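Local atomic coordinates of translation initiation factor eIF2b-like protein,Translation initiation factor eIF2b-like protein (Chaetomium thermophilum, PDB entry 4ZEM), a protein that is the beta subunit of the eIF2B complex and probably contributes to guanine-nucleotide exchange on the translation initiation factor eIF2. Residues S60-V65 with A158-V163; S18-S23 with L53-A58. All coordinates share one frame; numbering follows the deposited sequence.

Interaction 1: residues S60-V65 with A158-V163; sequences SKWHDV and ALRSEV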
loop_
_atom_site.group_PDB
_atom_site.type_symbol
_atom_site.label_atom_id
_atom_site.label_comp_id
_atom_site.label_asym_id
_atom_site.label_seq_id
_atom_site.Cartn_x
_atom_site.Cartn_y
_atom_site.Cartn_z
ATOM N N SER A 60 -10.809 12.260 -18.605
ATOM C CA SER A 60 -9.874 13.258 -19.138
ATOM C C SER A 60 -9.767 13.157 -20.666
ATOM O O SER A 60 -10.139 12.142 -21.256
ATOM C CB SER A 60 -8.495 13.123 -18.488
ATOM O OG SER A 60 -7.777 12.028 -19.023
ATOM N N LYS A 61 -9.242 14.208 -21.298
ATOM C CA LYS A 61 -8.962 14.213 -22.738
ATOM C C LYS A 61 -7.538 13.788 -23.117
ATOM O O LYS A 61 -6.568 14.340 -22.603
ATOM C CB LYS A 61 -9.211 15.617 -23.301
ATOM C CG LYS A 61 -10.607 16.166 -23.090
ATOM C CD LYS A 61 -10.665 17.630 -23.500
ATOM C CE LYS A 61 -11.834 18.340 -22.845
ATOM N NZ LYS A 61 -13.119 17.985 -23.505
ATOM N N TRP A 62 -7.453 12.744 -23.930
ATOM C CA TRP A 62 -6.193 12.219 -24.421
ATOM C C TRP A 62 -6.490 11.386 -25.657
ATOM O O TRP A 62 -7.554 10.783 -25.752
ATOM C CB TRP A 62 -5.505 11.365 -23.354
ATOM C CG TRP A 62 -6.361 10.264 -22.828
ATOM C CD1 TRP A 62 -7.255 10.344 -21.810
ATOM C CD2 TRP A 62 -6.410 8.915 -23.298
ATOM N NE1 TRP A 62 -7.860 9.132 -21.615
ATOM C CE2 TRP A 62 -7.358 8.237 -22.519
ATOM C CE3 TRP A 62 -5.744 8.216 -24.305
ATOM C CZ2 TRP A 62 -7.656 6.896 -22.709
ATOM C CZ3 TRP A 62 -6.043 6.887 -24.494
ATOM C CH2 TRP A 62 -6.989 6.239 -23.700
ATOM N N HIS A 63 -5.560 11.342 -26.602
ATOM C CA HIS A 63 -5.755 10.529 -27.795
ATOM C C HIS A 63 -4.660 9.484 -27.952
ATOM O O HIS A 63 -4.828 8.504 -28.669
ATOM C CB HIS A 63 -5.851 11.399 -29.047
ATOM C CG HIS A 63 -7.232 11.897 -29.335
ATOM N ND1 HIS A 63 -7.806 11.815 -30.583
ATOM C CD2 HIS A 63 -8.154 12.484 -28.536
ATOM C CE1 HIS A 63 -9.020 12.334 -30.543
ATOM N NE2 HIS A 63 -9.255 12.746 -29.312
ATOM N N ASP A 64 -3.542 9.699 -27.272
ATOM C CA ASP A 64 -2.410 8.785 -27.346
ATOM C C ASP A 64 -1.899 8.448 -25.952
ATOM O O ASP A 64 -2.100 9.206 -25.010
ATOM C CB ASP A 64 -1.293 9.367 -28.209
ATOM C CG ASP A 64 -0.829 10.709 -27.720
ATOM O OD1 ASP A 64 0.227 11.182 -28.177
ATOM O OD2 ASP A 64 -1.523 11.295 -26.871
ATOM N N VAL A 65 -1.245 7.301 -25.828
ATOM C CA VAL A 65 -0.751 6.834 -24.527
ATOM C C VAL A 65 0.102 7.893 -23.839
ATOM O O VAL A 65 0.064 8.027 -22.620
ATOM C CB VAL A 65 0.038 5.504 -24.640
ATOM C CG1 VAL A 65 -0.826 4.450 -25.299
ATOM C CG2 VAL A 65 1.338 5.690 -25.421
ATOM N N ALA A 158 -10.440 1.406 -27.143
ATOM C CA ALA A 158 -10.098 0.037 -26.776
ATOM C C ALA A 158 -9.081 0.017 -25.644
ATOM O O ALA A 158 -9.201 -0.766 -24.701
ATOM C CB ALA A 158 -9.566 -0.716 -27.980
ATOM N N LEU A 159 -8.088 0.896 -25.736
ATOM C CA LEU A 159 -7.049 0.994 -24.716
ATOM C C LEU A 159 -7.650 1.523 -23.422
ATOM O O LEU A 159 -7.352 1.015 -22.339
ATOM C CB LEU A 159 -5.903 1.889 -25.216
ATOM C CG LEU A 159 -4.633 2.191 -24.401
ATOM C CD1 LEU A 159 -4.849 3.125 -23.219
ATOM C CD2 LEU A 159 -3.903 0.912 -23.990
ATOM N N ARG A 160 -8.519 2.523 -23.550
ATOM C CA ARG A 160 -9.169 3.140 -22.402
ATOM C C ARG A 160 -9.924 2.106 -21.582
ATOM O O ARG A 160 -9.833 2.089 -20.356
ATOM C CB ARG A 160 -10.128 4.241 -22.860
ATOM C CG ARG A 160 -10.772 5.032 -21.730
ATOM C CD ARG A 160 -11.874 5.931 -22.269
ATOM N NE ARG A 160 -13.159 5.241 -22.257
ATOM C CZ ARG A 160 -14.193 5.578 -21.494
ATOM N NH1 ARG A 160 -14.108 6.611 -20.670
ATOM N NH2 ARG A 160 -15.317 4.879 -21.558
ATOM N N SER A 161 -10.661 1.240 -22.269
ATOM C CA SER A 161 -11.449 0.206 -21.613
ATOM C C SER A 161 -10.570 -0.783 -20.859
ATOM O O SER A 161 -10.881 -1.180 -19.736
ATOM C CB SER A 161 -12.312 -0.541 -22.629
ATOM O OG SER A 161 -12.925 -1.666 -22.025
ATOM N N GLU A 162 -9.476 -1.188 -21.489
ATOM C CA GLU A 162 -8.576 -2.167 -20.890
ATOM C C GLU A 162 -7.840 -1.607 -19.668
ATOM O O GLU A 162 -7.634 -2.314 -18.679
ATOM C CB GLU A 162 -7.574 -2.666 -21.933
ATOM C CG GLU A 162 -7.297 -4.165 -21.865
ATOM C CD GLU A 162 -8.499 -5.022 -22.253
ATOM O OE1 GLU A 162 -8.385 -6.263 -22.175
ATOM O OE2 GLU A 162 -9.553 -4.468 -22.636
ATOM N N VAL A 163 -7.444 -0.338 -19.740
ATOM C CA VAL A 163 -6.761 0.314 -18.626
ATOM C C VAL A 163 -7.668 0.453 -17.411
ATOM O O VAL A 163 -7.248 0.192 -16.281
ATOM C CB VAL A 163 -6.228 1.705 -19.024
ATOM C CG1 VAL A 163 -5.783 2.486 -17.793
ATOM C CG2 VAL A 163 -5.088 1.568 -20.014
#
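Residues 60-65 form an irregular connection from helix 43-59 to helix 65-82, whose Trp62 side chain meets Leu159 and Arg160, whereas 158-163 is regular helix, as the bond from Val163 N to Leu159 O records. Side chains alone make the contact, and Trp62 carries most of it. Its CG stands between the backbone N and the carbonyl carbon (chi1 55°); this, with chi2 near -86°, brings the six-membered ring to Leu159 and Arg160. Arg160 meets that ring at its edge, near the ring plane, with CB 3.6 Å from Trp62 CZ2. The methylene CG of Arg160 lies 3.8 Å from the same CZ2, so this arginine offers its aliphatic stem to the indole while its charged end turns away to make a weak bond to Ala58 O. Leu159 comes at the ring obliquely, its CD1 methyl 3.8 Å from Trp62 CH2. Tryptophan suits the place because one residue joins a broad apolar ring to a single N-H donor: NE1 is buried but satisfied by Val57 O. Replacing Trp62 by alanine removes the indole, which would probably leave Val57 O without this donor and open a gap beside Leu159 and the stem of Arg160. Asp64, the N-cap of helix 65-82, accepts Gln67 N at OD2, a fitting task for a short carboxylate. The contact is packing within the helical N-terminal region: Trp62 also touches Gln67 and Leu68 of helix 65-82, Leu159 touches Leu68 there and Glu103 of helix 88-104, and Arg160 rests on Val57 of helix 43-59.

Interaction 2: residues S18-S23 with L53-A58; sequences SLRDQS and LRQVVA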
loop_
_atom_site.group_PDB
_atom_site.type_symbol
_atom_site.label_atom_id
_atom_site.label_comp_id
_atom_site.label_asym_id
_atom_site.label_seq_id
_atom_site.Cartn_x
_atom_site.Cartn_y
_atom_site.Cartn_z
ATOM N N SER A 18 -20.187 9.985 -5.637
ATOM C CA SER A 18 -20.354 11.154 -6.480
ATOM C C SER A 18 -19.367 11.069 -7.633
ATOM O O SER A 18 -19.457 11.819 -8.593
ATOM C CB SER A 18 -20.145 12.439 -5.681
ATOM O OG SER A 18 -19.089 12.289 -4.748
ATOM N N LEU A 19 -18.454 10.110 -7.538
ATOM C CA LEU A 19 -17.343 9.977 -8.477
ATOM C C LEU A 19 -17.781 9.910 -9.944
ATOM O O LEU A 19 -17.246 10.620 -10.800
ATOM C CB LEU A 19 -16.535 8.731 -8.108
ATOM C CG LEU A 19 -15.046 8.706 -8.418
ATOM C CD1 LEU A 19 -14.348 9.826 -7.676
ATOM C CD2 LEU A 19 -14.471 7.362 -8.012
ATOM N N ARG A 20 -18.757 9.053 -10.226
ATOM C CA ARG A 20 -19.148 8.748 -11.600
ATOM C C ARG A 20 -20.118 9.777 -12.185
ATOM O O ARG A 20 -20.255 9.883 -13.403
ATOM C CB ARG A 20 -19.721 7.330 -11.684
ATOM C CG ARG A 20 -18.633 6.284 -11.958
ATOM C CD ARG A 20 -18.682 5.098 -11.010
ATOM N NE ARG A 20 -17.348 4.543 -10.796
ATOM C CZ ARG A 20 -16.958 3.932 -9.681
ATOM N NH1 ARG A 20 -17.805 3.785 -8.673
ATOM N NH2 ARG A 20 -15.723 3.458 -9.575
ATOM N N ASP A 21 -20.789 10.530 -11.317
ATOM C CA ASP A 21 -21.657 11.626 -11.759
ATOM C C ASP A 21 -21.238 12.996 -11.233
ATOM O O ASP A 21 -22.083 13.845 -10.939
ATOM C CB ASP A 21 -23.111 11.363 -11.349
ATOM C CG ASP A 21 -23.696 10.129 -12.013
ATOM O OD1 ASP A 21 -23.682 10.067 -13.262
ATOM O OD2 ASP A 21 -24.187 9.231 -11.293
ATOM N N GLN A 22 -19.939 13.170 -11.026
ATOM C CA GLN A 22 -19.357 14.485 -10.778
ATOM C C GLN A 22 -18.365 14.827 -11.887
ATOM O O GLN A 22 -17.933 13.938 -12.623
ATOM C CB GLN A 22 -18.701 14.528 -9.413
ATOM C CG GLN A 22 -18.543 15.898 -8.839
ATOM C CD GLN A 22 -18.046 15.829 -7.419
ATOM O OE1 GLN A 22 -17.172 15.026 -7.093
ATOM N NE2 GLN A 22 -18.642 16.632 -6.547
ATOM N N SER A 23 -17.995 16.095 -12.024
ATOM C CA SER A 23 -16.987 16.419 -13.021
ATOM C C SER A 23 -15.627 15.981 -12.491
ATOM O O SER A 23 -15.434 15.872 -11.280
ATOM C CB SER A 23 -16.970 17.914 -13.316
ATOM O OG SER A 23 -16.142 18.596 -12.387
ATOM N N LEU A 53 -7.823 7.895 -10.208
ATOM C CA LEU A 53 -7.022 7.696 -11.414
ATOM C C LEU A 53 -7.835 6.985 -12.493
ATOM O O LEU A 53 -7.683 7.266 -13.684
ATOM C CB LEU A 53 -5.748 6.912 -11.097
ATOM C CG LEU A 53 -4.712 7.684 -10.275
ATOM C CD1 LEU A 53 -3.402 6.911 -10.195
ATOM C CD2 LEU A 53 -4.491 9.084 -10.853
ATOM N N ARG A 54 -8.712 6.079 -12.070
ATOM C CA ARG A 54 -9.609 5.403 -12.998
ATOM C C ARG A 54 -10.530 6.406 -13.693
ATOM O O ARG A 54 -10.811 6.289 -14.890
ATOM C CB ARG A 54 -10.442 4.351 -12.276
ATOM C CG ARG A 54 -11.223 3.443 -13.208
ATOM C CD ARG A 54 -12.021 2.416 -12.431
ATOM N NE ARG A 54 -12.875 1.624 -13.305
ATOM C CZ ARG A 54 -14.155 1.890 -13.536
ATOM N NH1 ARG A 54 -14.734 2.931 -12.952
ATOM N NH2 ARG A 54 -14.856 1.112 -14.349
ATOM N N GLN A 55 -10.985 7.397 -12.936
ATOM C CA GLN A 55 -11.872 8.416 -13.472
ATOM C C GLN A 55 -11.103 9.369 -14.386
ATOM O O GLN A 55 -11.657 9.908 -15.345
ATOM C CB GLN A 55 -12.522 9.203 -12.334
ATOM C CG GLN A 55 -13.693 8.504 -11.686
ATOM C CD GLN A 55 -14.798 8.162 -12.664
ATOM O OE1 GLN A 55 -15.145 8.959 -13.535
ATOM N NE2 GLN A 55 -15.361 6.966 -12.520
ATOM N N VAL A 56 -9.821 9.559 -14.089
ATOM C CA VAL A 56 -8.941 10.338 -14.953
ATOM C C VAL A 56 -8.789 9.652 -16.308
ATOM O O VAL A 56 -8.882 10.294 -17.350
ATOM C CB VAL A 56 -7.556 10.541 -14.302
ATOM C CG1 VAL A 56 -6.568 11.127 -15.291
ATOM C CG2 VAL A 56 -7.677 11.426 -13.075
ATOM N N VAL A 57 -8.580 8.341 -16.287
ATOM C CA VAL A 57 -8.478 7.565 -17.518
ATOM C C VAL A 57 -9.784 7.667 -18.301
ATOM O O VAL A 57 -9.781 7.833 -19.518
ATOM C CB VAL A 57 -8.141 6.085 -17.240
ATOM C CG1 VAL A 57 -8.204 5.271 -18.525
ATOM C CG2 VAL A 57 -6.763 5.971 -16.606
ATOM N N ALA A 58 -10.899 7.575 -17.585
ATOM C CA ALA A 58 -12.222 7.599 -18.202
ATOM C C ALA A 58 -12.659 8.966 -18.741
ATOM O O ALA A 58 -13.157 9.058 -19.855
ATOM C CB ALA A 58 -13.257 7.093 -17.207
#
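Leu19 and Arg20, in the type I beta turn Leu19 to Gln22, lie beside Gln55 of the helical residues 53-58; the closest CA atoms, those of Arg20 and Gln55, are 7.5 Å apart. Gln55 is central. Its chain bends at CB-CG (chi2 -58°), presenting its CG to Leu19 and its amide nitrogen to Arg20. Leu19 CG lies 3.5 Å from Gln55 CG, an apolar touch that uses the methylene part of a polar residue. Further along the chain, Gln55 NE2 sits 3.4 Å from Arg20 CG, against the aliphatic stem, with the amide and guanidinium planes 68° apart; no hydrogen bond joins the two segments. Arg20 NH2 is 3.6 Å from Arg54 NH1, two like charges whose guanidinium planes stand 73° apart. That proximity is probably somewhat unfavourable, although Arg54 also has a long, weak ion pair with Glu168. Arginine suits position 20 because its methylenes can lie against Gln55 while the guanidinium stays at the exposed margin. Lys59 NZ ties the turn to its helix by bonding Gln22 O. The turn joins helix 12-18 to helix 24-37, where Leu19 touches Ser27, while Arg54 packs on Met164 and Ile167 of helix 154-182.

How the interactions relate
From the N terminus, helix 12-18 leads into the turn 18-23, and interaction 2 closes a first loop of two helices, 24-37 and most of 43-59, when residues 53-58 return alongside it. Directly afterwards, 60-65 opens interaction 1, whose much longer loop passes through helices 65-82, 88-104 and 117-124 before helix 154-182 closes it. The two loops therefore follow one another without nesting or crossing. Their centres lie 14 Å apart, and the end of helix 43-59 joins them: besides accepting side-chain N-H groups from Trp62 and, weakly, Arg160 at its carbonyls, it packs through Val57 CG1, 3.8 Å from Val163 CG1. Together they tie the N-terminal turn, helix 43-59 and helix 154-182 into one helical bundle.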